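Local atomic coordinates of putative mannose-1-phosphate guanylyl transferase (Thermus thermophilus, PDB entry 2CU2), a protein that probably transfers a guanylyl group from GTP to mannose-1-phosphate, yielding the activated sugar GDP-mannose. Residues W17-E22 and G257-L262; E314-P319 and R324-V329; L90-A95 and F190-A195; T196-F201 and E210-L215; L139-P144 and Y148-L153. All coordinates share one frame; numbering follows the deposited sequence.

Along the chain, contact 1 encloses contacts 3, 4 and 5, since it joins the loop 17-22 to 257-262; contact 2 follows, in the beta-helix domain. Contacts 1 and 2 lie with centres about 9 Å apart and touch through Trp17, Trp259 and Leu316. Contacts 3 and 4, centres about 10 Å apart, share helix 194-204 and lie on the opposite side of the chain's centre from contacts 1 and 2. Contact 5 is about 25 Å from contact 3, centre to centre, but reaches the same sheet, where strands 150-157 and 184-192 are neighbours. Contacts 3, 4 and 5 thus lie within the nucleotidyltransferase domain, while contacts 1 and 2 mark its junction with the C-terminal domain.

Contact 1 (W17-E22 and G257-L262); sequences WPLSRE and GNWRAL
The indole of Trp259 meets the carbonyl group of Trp17 with its edge, while Leu19 and Pro18 approach the same ring obliquely. Trp17 O and C lie at the NE1 edge, close to the ring plane; Leu262 CD2, from the next turn of the chain, lies in plane at another part of the rim, beside CE3 and CZ3. The Trp17 indole is a separate flat group: CB of Pro18 sits over the centre of one face, 3.6 Å above the plane, a fold-back made after the cis peptide bond between these two residues. Trp259 NE1 donates to Trp17 O at 2.7 Å, with an N-H...O angle of 154°; the donor stands above the carbonyl plane, 43° out of it. Leu19 brings CB to 3.8 Å from Trp259 CH2; with CG anti to the backbone N (chi1 -176°), its CD2 also reaches the six-membered ring. Replacing Trp259 by a leucine would probably leave the buried Trp17 carbonyl without its indole donor and open a gap beside Leu19. Just before Trp259, the Asn258 side chain makes weak capping bonds to the N atoms of Arg260 and Ala261 ahead of helix 261-266. Trp259 also packs on Val307 and Ala309 of strand 306-311, whereas Trp17 lies against Val329, Val330 and Leu333 of helix 327-334 and touches Ala299 of the second subunit.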
# COMPACT_ATOMS: atom_id res chain seq x y z
N TRP A 17 12.44 1.61 -4.74
CA TRP A 17 11.41 0.69 -5.22
C TRP A 17 10.19 1.05 -4.36
O TRP A 17 10.34 1.40 -3.19
CB TRP A 17 11.85 -0.76 -4.95
CG TRP A 17 10.85 -1.79 -5.38
CD1 TRP A 17 10.81 -2.44 -6.59
CD2 TRP A 17 9.71 -2.26 -4.64
NE1 TRP A 17 9.72 -3.29 -6.64
CE2 TRP A 17 9.03 -3.19 -5.46
CE3 TRP A 17 9.21 -1.97 -3.37
CZ2 TRP A 17 7.86 -3.84 -5.04
CZ3 TRP A 17 8.05 -2.62 -2.96
CH2 TRP A 17 7.38 -3.54 -3.79
N PRO A 18 8.96 0.93 -4.90
CA PRO A 18 8.53 0.49 -6.23
C PRO A 18 8.53 1.57 -7.32
O PRO A 18 8.15 1.29 -8.46
CB PRO A 18 7.12 -0.00 -5.97
CG PRO A 18 6.62 1.05 -5.04
CD PRO A 18 7.79 1.21 -4.06
N LEU A 19 8.92 2.79 -6.97
CA LEU A 19 8.92 3.86 -7.96
C LEU A 19 9.92 3.62 -9.07
O LEU A 19 9.63 3.85 -10.24
CB LEU A 19 9.20 5.22 -7.30
CG LEU A 19 9.13 6.42 -8.24
CD1 LEU A 19 7.72 6.56 -8.79
CD2 LEU A 19 9.54 7.68 -7.49
N SER A 20 11.11 3.14 -8.71
CA SER A 20 12.11 2.84 -9.73
C SER A 20 11.79 1.55 -10.48
O SER A 20 11.14 0.63 -10.00
CB SER A 20 13.48 2.76 -9.06
OG SER A 20 13.44 1.81 -7.99
N ARG A 21 12.28 1.52 -11.74
CA ARG A 21 11.97 0.42 -12.66
C ARG A 21 13.25 -0.06 -13.36
O ARG A 21 14.28 0.60 -13.34
CB ARG A 21 11.02 0.98 -13.73
CG ARG A 21 9.56 1.02 -13.29
CD ARG A 21 8.63 0.62 -14.43
NE ARG A 21 7.86 1.76 -14.91
CZ ARG A 21 7.87 2.02 -16.23
NH1 ARG A 21 8.59 1.26 -17.04
NH2 ARG A 21 7.09 2.98 -16.72
N GLU A 22 13.17 -1.26 -13.97
CA GLU A 22 14.29 -1.73 -14.78
C GLU A 22 14.60 -0.76 -15.91
O GLU A 22 15.73 -0.38 -16.17
CB GLU A 22 13.96 -3.11 -15.36
CG GLU A 22 15.14 -4.09 -15.30
CD GLU A 22 16.01 -3.92 -16.52
OE1 GLU A 22 16.64 -2.88 -16.65
OE2 GLU A 22 16.12 -4.87 -17.30
N GLY A 257 18.97 9.48 -1.86
CA GLY A 257 19.40 8.09 -1.97
C GLY A 257 18.30 7.10 -1.58
O GLY A 257 18.21 5.99 -2.07
N ASN A 258 17.43 7.47 -0.64
CA ASN A 258 16.34 6.58 -0.23
C ASN A 258 15.06 7.35 0.09
O ASN A 258 15.01 8.58 0.06
CB ASN A 258 16.81 5.81 1.00
CG ASN A 258 17.03 6.77 2.14
OD1 ASN A 258 16.20 7.61 2.45
ND2 ASN A 258 18.21 6.62 2.78
N TRP A 259 13.98 6.58 0.34
CA TRP A 259 12.67 7.20 0.54
C TRP A 259 12.68 8.25 1.65
O TRP A 259 11.92 9.21 1.63
CB TRP A 259 11.67 6.09 0.88
CG TRP A 259 11.24 5.39 -0.34
CD1 TRP A 259 11.53 4.06 -0.71
CD2 TRP A 259 10.39 5.93 -1.39
NE1 TRP A 259 10.94 3.70 -1.88
CE2 TRP A 259 10.20 4.90 -2.35
CE3 TRP A 259 9.81 7.17 -1.61
CZ2 TRP A 259 9.43 5.13 -3.47
CZ3 TRP A 259 9.03 7.40 -2.73
CH2 TRP A 259 8.84 6.37 -3.67
N ARG A 260 13.54 8.03 2.66
CA ARG A 260 13.59 8.98 3.77
C ARG A 260 14.04 10.37 3.30
O ARG A 260 13.79 11.38 3.94
CB ARG A 260 14.56 8.44 4.82
CG ARG A 260 14.09 8.73 6.25
CD ARG A 260 15.03 9.69 6.98
NE ARG A 260 14.27 10.58 7.86
CZ ARG A 260 14.36 10.36 9.19
NH1 ARG A 260 15.11 9.38 9.65
NH2 ARG A 260 13.67 11.14 10.03
N ALA A 261 14.76 10.38 2.16
CA ALA A 261 15.27 11.65 1.65
C ALA A 261 14.13 12.62 1.34
O ALA A 261 14.29 13.84 1.33
CB ALA A 261 16.06 11.36 0.37
N LEU A 262 12.95 12.05 1.03
CA LEU A 262 11.80 12.89 0.74
C LEU A 262 11.47 13.81 1.92
O LEU A 262 11.09 14.96 1.75
CB LEU A 262 10.61 11.98 0.43
CG LEU A 262 10.48 11.67 -1.06
CD1 LEU A 262 11.63 10.80 -1.59
CD2 LEU A 262 9.19 10.92 -1.40

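Contact 2 (E314-P319 and R324-V329); sequences EVLVVP and REVREV. With SO4 (sulfate ion), chain B.
Leu316, Val318 and Val326 form the apolar part of this contact, where strand 314-319 is covered by the turn leading into helix 327-334. Leu316 CD2 rests against both methyls of Val326, 3.7 Å from CG2 and 3.9 Å from CG1. Val318 comes in at about a right angle to Val326 and brings its CG1 to 4.0 Å from Val326 CG2; that methyl stands between the backbone N and the carbonyl carbon of Val318 (chi1 58°). Val326 CG2 is therefore shared by two strand residues two positions apart, on the same face of the strand. The polar part involves Arg327: its NH2 donates to O1 of a sulfate ion at 2.7 Å (N-H...O 149°), and O1 lies near the guanidinium plane, at its edge. The arginine chain bends at chi3 to bring that edge round. Arg15 NE and Glu14 N bind the same ion; an alanine in place of Arg327 removes the NH2 donor, and the sulfate would probably be held less firmly, by those two groups. On its far edge the strand pairs in a parallel ladder with a strand of the second subunit. Chemically, then, buried methyl packing joins strand to helix in the beta-helix domain, while the anion, probably from the crystallisation liquor, bridges that domain to the loop of Glu14 and Arg15, consistent with a spot suited to a phosphate group.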
# COMPACT_ATOMS: atom_id res chain seq x y z
N GLU A 314 2.21 -2.12 -6.99
CA GLU A 314 3.24 -2.47 -6.03
C GLU A 314 3.21 -1.49 -4.87
O GLU A 314 3.10 -0.28 -5.07
CB GLU A 314 4.62 -2.45 -6.70
CG GLU A 314 4.73 -3.45 -7.84
CD GLU A 314 6.17 -3.74 -8.24
OE1 GLU A 314 6.88 -2.79 -8.64
OE2 GLU A 314 6.59 -4.91 -8.16
N VAL A 315 3.27 -2.03 -3.66
CA VAL A 315 3.23 -1.21 -2.46
C VAL A 315 4.35 -1.57 -1.49
O VAL A 315 4.65 -2.74 -1.27
CB VAL A 315 1.89 -1.34 -1.71
CG1 VAL A 315 1.92 -0.54 -0.43
CG2 VAL A 315 0.75 -0.84 -2.60
N LEU A 316 4.95 -0.54 -0.92
CA LEU A 316 6.03 -0.70 0.04
C LEU A 316 5.61 -0.11 1.38
O LEU A 316 5.00 0.96 1.43
CB LEU A 316 7.28 0.03 -0.45
CG LEU A 316 8.36 0.29 0.60
CD1 LEU A 316 8.94 -1.02 1.07
CD2 LEU A 316 9.46 1.18 0.02
N VAL A 317 5.94 -0.80 2.46
CA VAL A 317 5.66 -0.29 3.80
C VAL A 317 6.89 -0.62 4.64
O VAL A 317 7.21 -1.79 4.86
CB VAL A 317 4.42 -0.96 4.43
CG1 VAL A 317 4.23 -0.45 5.86
CG2 VAL A 317 3.19 -0.64 3.61
N VAL A 318 7.60 0.41 5.10
CA VAL A 318 8.81 0.24 5.89
C VAL A 318 9.05 1.46 6.80
O VAL A 318 8.78 2.58 6.39
CB VAL A 318 10.06 0.07 4.96
CG1 VAL A 318 10.18 1.28 4.05
CG2 VAL A 318 11.34 -0.09 5.80
N PRO A 319 9.52 1.24 8.04
CA PRO A 319 9.84 2.41 8.86
C PRO A 319 10.92 3.25 8.22
O PRO A 319 11.90 2.75 7.67
CB PRO A 319 10.32 1.92 10.22
CG PRO A 319 9.97 0.45 10.35
CD PRO A 319 9.75 0.04 8.82
N ARG A 324 17.10 2.31 3.86
CA ARG A 324 18.18 1.71 3.07
C ARG A 324 17.90 0.24 2.71
O ARG A 324 18.28 -0.23 1.64
CB ARG A 324 19.50 1.82 3.84
CG ARG A 324 20.72 1.32 3.08
CD ARG A 324 21.99 1.55 3.90
NE ARG A 324 23.18 1.00 3.27
CZ ARG A 324 23.72 1.47 2.14
NH1 ARG A 324 23.18 2.51 1.52
NH2 ARG A 324 24.82 0.91 1.65
N GLU A 325 17.23 -0.47 3.61
CA GLU A 325 16.93 -1.88 3.40
C GLU A 325 15.92 -2.19 2.30
O GLU A 325 15.70 -3.36 1.97
CB GLU A 325 16.46 -2.51 4.71
CG GLU A 325 17.61 -2.94 5.61
CD GLU A 325 18.38 -4.11 5.03
OE1 GLU A 325 17.85 -5.24 5.07
OE2 GLU A 325 19.52 -3.89 4.56
N VAL A 326 15.31 -1.16 1.73
CA VAL A 326 14.34 -1.34 0.65
C VAL A 326 14.97 -2.08 -0.53
O VAL A 326 14.28 -2.80 -1.26
CB VAL A 326 13.80 0.02 0.15
CG1 VAL A 326 12.98 -0.17 -1.11
CG2 VAL A 326 12.95 0.67 1.23
N ARG A 327 16.28 -1.92 -0.70
CA ARG A 327 16.98 -2.56 -1.80
C ARG A 327 16.84 -4.08 -1.74
O ARG A 327 16.96 -4.75 -2.76
CB ARG A 327 18.45 -2.15 -1.78
CG ARG A 327 19.25 -2.68 -0.60
CD ARG A 327 20.53 -1.88 -0.41
NE ARG A 327 21.09 -1.44 -1.69
CZ ARG A 327 21.51 -2.27 -2.65
NH1 ARG A 327 21.43 -3.58 -2.48
NH2 ARG A 327 21.98 -1.77 -3.79
N GLU A 328 16.59 -4.62 -0.56
CA GLU A 328 16.44 -6.06 -0.42
C GLU A 328 15.20 -6.57 -1.14
O GLU A 328 15.19 -7.68 -1.66
CB GLU A 328 16.38 -6.45 1.06
CG GLU A 328 17.68 -6.18 1.79
CD GLU A 328 18.88 -6.65 0.98
OE1 GLU A 328 20.01 -6.18 1.26
OE2 GLU A 328 18.70 -7.48 0.07
N VAL A 329 14.16 -5.74 -1.17
CA VAL A 329 12.91 -6.10 -1.83
C VAL A 329 13.17 -6.53 -3.28
O VAL A 329 12.70 -7.59 -3.70
CB VAL A 329 11.90 -4.92 -1.82
CG1 VAL A 329 10.69 -5.25 -2.67
CG2 VAL A 329 11.46 -4.62 -0.39
S SO4 B . 20.86 1.92 -5.14
O1 SO4 B . 21.19 0.73 -4.31
O2 SO4 B . 20.67 1.51 -6.56
O3 SO4 B . 21.98 2.90 -5.06
O4 SO4 B . 19.61 2.55 -4.64

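Contact 3 (L90-A95 and F190-A195); sequences LGVAEA and FAFAPA
Pro194 lays its ring against the methyl of Ala95, with Pro194 CG 3.6 Å from Ala95 CB and Pro194 CB somewhat farther, at 4.1 Å. A methyl is all that Ala95 presents, and the proline ring comes close in on helix 83-98 here. The backbones are correspondingly near: the CA atoms of Val92 and Pro194 are only 5.6 Å apart. One turn earlier on the same helix, Val92 divides its two branches between two partners. Its CG1, anti to the backbone N (chi1 172°), points to the backbone of Pro194 and lies 4.0 Å from Pro194 O. Its CG2, anti to the carbonyl carbon, reaches the edge of the Phe192 ring, near the ring plane, 4.3 Å from Phe192 CE1. The contact is thus apolar packing, without polar bonds between the two segments. Pro194 has a further part to play, since it opens helix 194-204 directly after Ala193 at the N-cap; a residue in this first turn needs no N-H for the helical bonding, so a proline is readily accommodated there. The strand ends and the helix begins within a few residues, and both elements of that corner face helix 83-98. In the mixed sheet of this GT-A-type domain, strand 184-192 runs antiparallel to both 102-107 and 134-139, and Phe192 pairs by backbone bonds with Leu103. Val92 and Phe192 both pack on Leu103, and Val92 also touches Met197 and Leu212, so helix 83-98 packs on strands of the sheet and also meets helices 194-204 and 206-216.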
# COMPACT_ATOMS: atom_id res chain seq x y z
N LEU A 90 34.40 10.14 -21.31
CA LEU A 90 33.67 10.47 -22.52
C LEU A 90 33.42 11.97 -22.65
O LEU A 90 33.49 12.56 -23.71
CB LEU A 90 32.33 9.72 -22.49
CG LEU A 90 32.50 8.21 -22.37
CD1 LEU A 90 31.19 7.46 -22.58
CD2 LEU A 90 33.49 7.65 -23.38
N GLY A 91 33.07 12.58 -21.50
CA GLY A 91 32.81 14.02 -21.50
C GLY A 91 34.05 14.81 -21.91
O GLY A 91 33.98 15.81 -22.62
N VAL A 92 35.21 14.37 -21.40
CA VAL A 92 36.45 15.06 -21.72
C VAL A 92 36.79 14.94 -23.20
O VAL A 92 37.25 15.87 -23.85
CB VAL A 92 37.57 14.46 -20.87
CG1 VAL A 92 38.92 15.03 -21.30
CG2 VAL A 92 37.34 14.79 -19.40
N ALA A 93 36.59 13.72 -23.73
CA ALA A 93 36.86 13.49 -25.15
C ALA A 93 36.11 14.49 -26.02
O ALA A 93 36.63 15.05 -26.97
CB ALA A 93 36.43 12.06 -25.49
N GLU A 94 34.82 14.67 -25.69
CA GLU A 94 34.00 15.58 -26.48
C GLU A 94 34.44 17.04 -26.31
O GLU A 94 34.58 17.79 -27.26
CB GLU A 94 32.55 15.42 -26.04
CG GLU A 94 31.92 14.12 -26.54
CD GLU A 94 31.93 14.13 -28.05
OE1 GLU A 94 31.41 15.07 -28.64
OE2 GLU A 94 32.45 13.18 -28.64
N ALA A 95 34.63 17.43 -25.04
CA ALA A 95 35.05 18.80 -24.76
C ALA A 95 36.32 19.17 -25.53
O ALA A 95 36.47 20.25 -26.08
CB ALA A 95 35.30 18.93 -23.26
N PHE A 190 31.83 19.02 -10.42
CA PHE A 190 33.23 19.38 -10.66
C PHE A 190 33.38 20.33 -11.85
O PHE A 190 32.57 20.34 -12.77
CB PHE A 190 34.01 18.09 -10.92
CG PHE A 190 33.83 17.14 -9.77
CD1 PHE A 190 32.90 16.11 -9.86
CD2 PHE A 190 34.60 17.28 -8.63
CE1 PHE A 190 32.75 15.22 -8.81
CE2 PHE A 190 34.44 16.39 -7.58
CZ PHE A 190 33.52 15.35 -7.66
N ALA A 191 34.44 21.15 -11.77
CA ALA A 191 34.72 22.09 -12.86
C ALA A 191 36.22 22.18 -13.13
O ALA A 191 37.03 22.37 -12.23
CB ALA A 191 34.18 23.46 -12.46
N PHE A 192 36.57 21.97 -14.41
CA PHE A 192 37.98 22.03 -14.79
C PHE A 192 38.13 22.21 -16.30
O PHE A 192 37.23 21.94 -17.08
CB PHE A 192 38.63 20.71 -14.37
CG PHE A 192 37.79 19.55 -14.84
CD1 PHE A 192 37.94 19.06 -16.13
CD2 PHE A 192 36.89 18.96 -13.96
CE1 PHE A 192 37.18 17.98 -16.55
CE2 PHE A 192 36.13 17.87 -14.39
CZ PHE A 192 36.28 17.38 -15.68
N ALA A 193 39.30 22.73 -16.70
CA ALA A 193 39.63 22.69 -18.12
C ALA A 193 39.90 21.24 -18.53
O ALA A 193 40.51 20.46 -17.81
CB ALA A 193 40.87 23.54 -18.35
N PRO A 194 39.38 20.87 -19.71
CA PRO A 194 39.53 19.51 -20.20
C PRO A 194 40.97 19.00 -20.07
O PRO A 194 41.23 17.85 -19.72
CB PRO A 194 39.06 19.50 -21.65
CG PRO A 194 38.13 20.69 -21.84
CD PRO A 194 38.60 21.66 -20.65
N ALA A 195 41.94 19.88 -20.40
CA ALA A 195 43.34 19.46 -20.33
C ALA A 195 43.77 19.04 -18.91
O ALA A 195 44.52 18.10 -18.72
CB ALA A 195 44.23 20.59 -20.84

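Contact 4 (T196-F201 and E210-L215); sequences TMAELF and EALERL
Leu212 CD2 is the atom that both residues of the first helix touch: Ala198 CB at 4.0 Å and Phe201 CD2 at 4.2 Å. The approach to Phe201 is at the ring edge and near its plane, so the leucine methyl does not lie over the aromatic face. Leu212 sends CG anti to its backbone N (chi1 172°), which directs the branch toward Ala198 and Phe201, residues one turn apart on helix 194-204. One shell further out, Met197 CG covers one face of the Phe201 ring, 4.0 Å above the plane and offset toward the rim; with the edge of the same ring used by Leu212, the methionine from the preceding turn probably helps to fix its tilt. His208, in the helix that carries Leu212, also meets the Phe201 ring. Helices 194-204 and 206-216 follow each other with a single residue between them. Leu212 and Ala211 both reach Leu89, so helix 83-98 also borders this pair of helices. Met197 and Leu200 also touch helix 233-238, and Arg214 forms a salt bridge to Glu223 of helix 221-226.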
# COMPACT_ATOMS: atom_id res chain seq x y z
N THR A 196 43.31 19.81 -17.90
CA THR A 196 43.72 19.47 -16.54
C THR A 196 43.24 18.07 -16.11
O THR A 196 43.87 17.38 -15.33
CB THR A 196 43.28 20.55 -15.55
OG1 THR A 196 43.87 21.80 -15.91
CG2 THR A 196 43.70 20.20 -14.12
N MET A 197 42.06 17.66 -16.63
CA MET A 197 41.61 16.31 -16.32
C MET A 197 42.41 15.26 -17.11
O MET A 197 42.71 14.18 -16.64
CB MET A 197 40.11 16.19 -16.61
CG MET A 197 39.53 14.78 -16.34
SD MET A 197 39.94 14.13 -14.71
CE MET A 197 38.74 15.05 -13.74
N ALA A 198 42.72 15.62 -18.37
CA ALA A 198 43.56 14.73 -19.16
C ALA A 198 44.86 14.43 -18.42
O ALA A 198 45.32 13.30 -18.33
CB ALA A 198 43.87 15.40 -20.50
N GLU A 199 45.48 15.51 -17.91
CA GLU A 199 46.73 15.35 -17.18
C GLU A 199 46.53 14.54 -15.89
O GLU A 199 47.39 13.78 -15.46
CB GLU A 199 47.29 16.74 -16.86
CG GLU A 199 48.66 16.70 -16.16
CD GLU A 199 49.61 15.78 -16.90
OE1 GLU A 199 49.55 15.73 -18.12
OE2 GLU A 199 50.47 15.18 -16.25
N LEU A 200 45.36 14.74 -15.25
CA LEU A 200 45.08 13.96 -14.05
C LEU A 200 44.96 12.46 -14.37
O LEU A 200 45.37 11.60 -13.60
CB LEU A 200 43.79 14.47 -13.42
CG LEU A 200 44.00 15.76 -12.60
CD1 LEU A 200 42.70 16.30 -12.02
CD2 LEU A 200 44.94 15.59 -11.42
N PHE A 201 44.31 12.17 -15.52
CA PHE A 201 44.22 10.77 -15.94
C PHE A 201 45.63 10.18 -16.08
O PHE A 201 45.94 9.08 -15.62
CB PHE A 201 43.51 10.68 -17.30
CG PHE A 201 42.00 10.74 -17.20
CD1 PHE A 201 41.36 10.60 -15.97
CD2 PHE A 201 41.25 10.90 -18.35
CE1 PHE A 201 39.97 10.64 -15.91
CE2 PHE A 201 39.86 10.94 -18.29
CZ PHE A 201 39.21 10.81 -17.07
N GLU A 210 45.12 6.44 -21.32
CA GLU A 210 45.33 5.68 -22.56
C GLU A 210 44.04 5.58 -23.37
O GLU A 210 44.01 5.70 -24.58
CB GLU A 210 45.85 4.28 -22.19
CG GLU A 210 46.58 3.61 -23.35
CD GLU A 210 47.14 2.27 -22.89
OE1 GLU A 210 46.42 1.30 -22.90
OE2 GLU A 210 48.33 2.21 -22.57
N ALA A 211 42.94 5.29 -22.64
CA ALA A 211 41.65 5.20 -23.31
C ALA A 211 41.29 6.51 -24.01
O ALA A 211 40.80 6.55 -25.13
CB ALA A 211 40.59 4.84 -22.27
N LEU A 212 41.53 7.62 -23.28
CA LEU A 212 41.23 8.94 -23.83
C LEU A 212 42.02 9.21 -25.12
O LEU A 212 41.50 9.74 -26.10
CB LEU A 212 41.58 9.98 -22.77
CG LEU A 212 41.50 11.42 -23.30
CD1 LEU A 212 40.14 11.77 -23.91
CD2 LEU A 212 41.74 12.47 -22.23
N GLU A 213 43.32 8.86 -25.09
CA GLU A 213 44.15 9.07 -26.29
C GLU A 213 43.61 8.27 -27.48
O GLU A 213 43.53 8.75 -28.60
CB GLU A 213 45.60 8.65 -26.00
CG GLU A 213 46.39 9.64 -25.14
CD GLU A 213 46.74 10.88 -25.93
OE1 GLU A 213 47.27 10.76 -27.03
OE2 GLU A 213 46.56 11.97 -25.40
N ARG A 214 43.25 7.00 -27.22
CA ARG A 214 42.82 6.14 -28.31
C ARG A 214 41.46 6.57 -28.87
O ARG A 214 41.17 6.45 -30.05
CB ARG A 214 42.74 4.71 -27.79
CG ARG A 214 44.12 4.13 -27.48
CD ARG A 214 44.13 2.60 -27.53
NE ARG A 214 43.45 2.05 -26.35
CZ ARG A 214 42.33 1.32 -26.57
NH1 ARG A 214 41.90 1.12 -27.80
NH2 ARG A 214 41.67 0.81 -25.53
N LEU A 215 40.59 7.07 -27.97
CA LEU A 215 39.28 7.52 -28.42
C LEU A 215 39.40 8.67 -29.41
O LEU A 215 38.78 8.70 -30.47
CB LEU A 215 38.48 7.95 -27.19
CG LEU A 215 37.84 6.77 -26.46
CD1 LEU A 215 37.13 7.19 -25.18
CD2 LEU A 215 36.80 6.04 -27.32

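Contact 5 (L139-P144 and Y148-L153); sequences LRPTRP and YGYIRL
Arg143 reaches across to Tyr148. Its CB leads into a CG set between the backbone N and the carbonyl carbon (chi1 64°), and from CG to NE the chain runs extended. NE forms a salt bridge with Glu145, just past the segment. At the tip NH2 donates a weak bond to Tyr148 OH, 3.1 Å long with an angle of 133°. The hydroxyl sits at the edge of the guanidinium, in its plane, whereas the tyrosine ring is turned 75° from it; NH2 also comes to 3.5 Å from Tyr148 CZ. The same hydroxyl is bound to Asp255, so the arginine is its second partner. The loop carrying Arg143 links strand 134-139 to strand 150-157 of the mixed sheet of the GT-A-type domain, both of which pair antiparallel with strand 184-192. Tyr150, two residues on from Tyr148, has its ring crossed obliquely by Pro141, whose CG is 4.1 Å from Tyr150 CE2. Its OH lies 3.8 Å from Pro144 C, and it hydrogen-bonds to Glu145 O and to Trp185 NE1. Trp185 of strand 184-192 meets both tyrosine rings edge-to-face and also touches Pro141 and Arg143.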
# COMPACT_ATOMS: atom_id res chain seq x y z
N LEU A 139 29.14 21.26 0.59
CA LEU A 139 27.92 21.68 1.26
C LEU A 139 28.06 21.42 2.75
O LEU A 139 28.52 20.35 3.16
CB LEU A 139 26.73 20.92 0.69
CG LEU A 139 26.56 21.26 -0.79
CD1 LEU A 139 26.07 20.08 -1.55
CD2 LEU A 139 25.64 22.47 -0.94
N ARG A 140 27.69 22.41 3.56
CA ARG A 140 27.75 22.29 5.01
C ARG A 140 26.81 21.15 5.41
O ARG A 140 25.63 21.16 5.08
CB ARG A 140 27.29 23.59 5.67
CG ARG A 140 28.23 24.77 5.51
CD ARG A 140 29.55 24.54 6.26
NE ARG A 140 30.44 25.69 6.12
CZ ARG A 140 31.71 25.70 6.52
NH1 ARG A 140 32.25 24.62 7.08
NH2 ARG A 140 32.45 26.78 6.34
N PRO A 141 27.34 20.14 6.12
CA PRO A 141 26.53 18.99 6.55
C PRO A 141 25.45 19.36 7.56
O PRO A 141 25.68 20.19 8.44
CB PRO A 141 27.57 18.04 7.16
CG PRO A 141 28.87 18.49 6.56
CD PRO A 141 28.74 19.97 6.52
N THR A 142 24.27 18.76 7.45
CA THR A 142 23.19 19.04 8.38
C THR A 142 22.97 17.83 9.30
O THR A 142 22.20 17.89 10.25
CB THR A 142 21.87 19.36 7.66
OG1 THR A 142 21.58 18.34 6.69
CG2 THR A 142 21.96 20.70 6.97
N ARG A 143 23.68 16.74 9.00
CA ARG A 143 23.58 15.51 9.78
C ARG A 143 24.80 14.63 9.48
O ARG A 143 25.41 14.73 8.41
CB ARG A 143 22.31 14.75 9.40
CG ARG A 143 22.32 14.27 7.95
CD ARG A 143 21.09 13.46 7.58
NE ARG A 143 21.26 12.88 6.25
CZ ARG A 143 21.23 13.58 5.11
NH1 ARG A 143 21.03 14.89 5.13
NH2 ARG A 143 21.44 12.96 3.96
N PRO A 144 25.15 13.73 10.41
CA PRO A 144 26.29 12.83 10.24
C PRO A 144 25.95 11.74 9.22
O PRO A 144 25.86 10.57 9.58
CB PRO A 144 26.50 12.24 11.64
CG PRO A 144 25.12 12.27 12.30
CD PRO A 144 24.46 13.45 11.69
N TYR A 148 27.61 9.60 2.39
CA TYR A 148 28.22 10.63 1.56
C TYR A 148 29.73 10.66 1.71
O TYR A 148 30.30 10.11 2.66
CB TYR A 148 27.70 12.02 1.94
CG TYR A 148 26.24 12.26 1.70
CD1 TYR A 148 25.46 11.36 0.97
CD2 TYR A 148 25.63 13.43 2.17
CE1 TYR A 148 24.11 11.62 0.71
CE2 TYR A 148 24.29 13.69 1.91
CZ TYR A 148 23.54 12.78 1.18
OH TYR A 148 22.22 13.04 0.92
N GLY A 149 30.37 11.31 0.75
CA GLY A 149 31.80 11.50 0.81
C GLY A 149 31.94 12.89 1.39
O GLY A 149 31.03 13.72 1.24
N TYR A 150 33.05 13.17 2.05
CA TYR A 150 33.30 14.48 2.63
C TYR A 150 34.58 15.06 2.06
O TYR A 150 35.38 14.34 1.47
CB TYR A 150 33.42 14.38 4.16
CG TYR A 150 32.12 14.04 4.87
CD1 TYR A 150 31.49 12.81 4.67
CD2 TYR A 150 31.53 14.95 5.75
CE1 TYR A 150 30.31 12.49 5.32
CE2 TYR A 150 30.35 14.64 6.42
CZ TYR A 150 29.74 13.41 6.19
OH TYR A 150 28.56 13.12 6.81
N ILE A 151 34.77 16.37 2.25
CA ILE A 151 35.96 17.05 1.77
C ILE A 151 36.58 17.90 2.88
O ILE A 151 35.87 18.60 3.60
CB ILE A 151 35.65 18.00 0.60
CG1 ILE A 151 34.96 17.23 -0.54
CG2 ILE A 151 36.94 18.63 0.10
CD1 ILE A 151 34.49 18.13 -1.68
N ARG A 152 37.91 17.84 3.01
CA ARG A 152 38.62 18.63 4.01
C ARG A 152 38.87 19.99 3.41
O ARG A 152 39.36 20.09 2.29
CB ARG A 152 39.99 18.02 4.35
CG ARG A 152 40.01 16.60 4.83
CD ARG A 152 41.37 16.29 5.46
NE ARG A 152 41.56 14.88 5.76
CZ ARG A 152 41.89 13.96 4.86
NH1 ARG A 152 42.07 14.30 3.59
NH2 ARG A 152 42.03 12.69 5.23
N LEU A 153 38.57 21.05 4.15
CA LEU A 153 38.79 22.39 3.64
C LEU A 153 40.01 23.07 4.24
O LEU A 153 40.25 22.99 5.45
CB LEU A 153 37.57 23.27 3.92
CG LEU A 153 36.23 22.88 3.30
CD1 LEU A 153 35.22 23.97 3.65
CD2 LEU A 153 36.36 22.73 1.79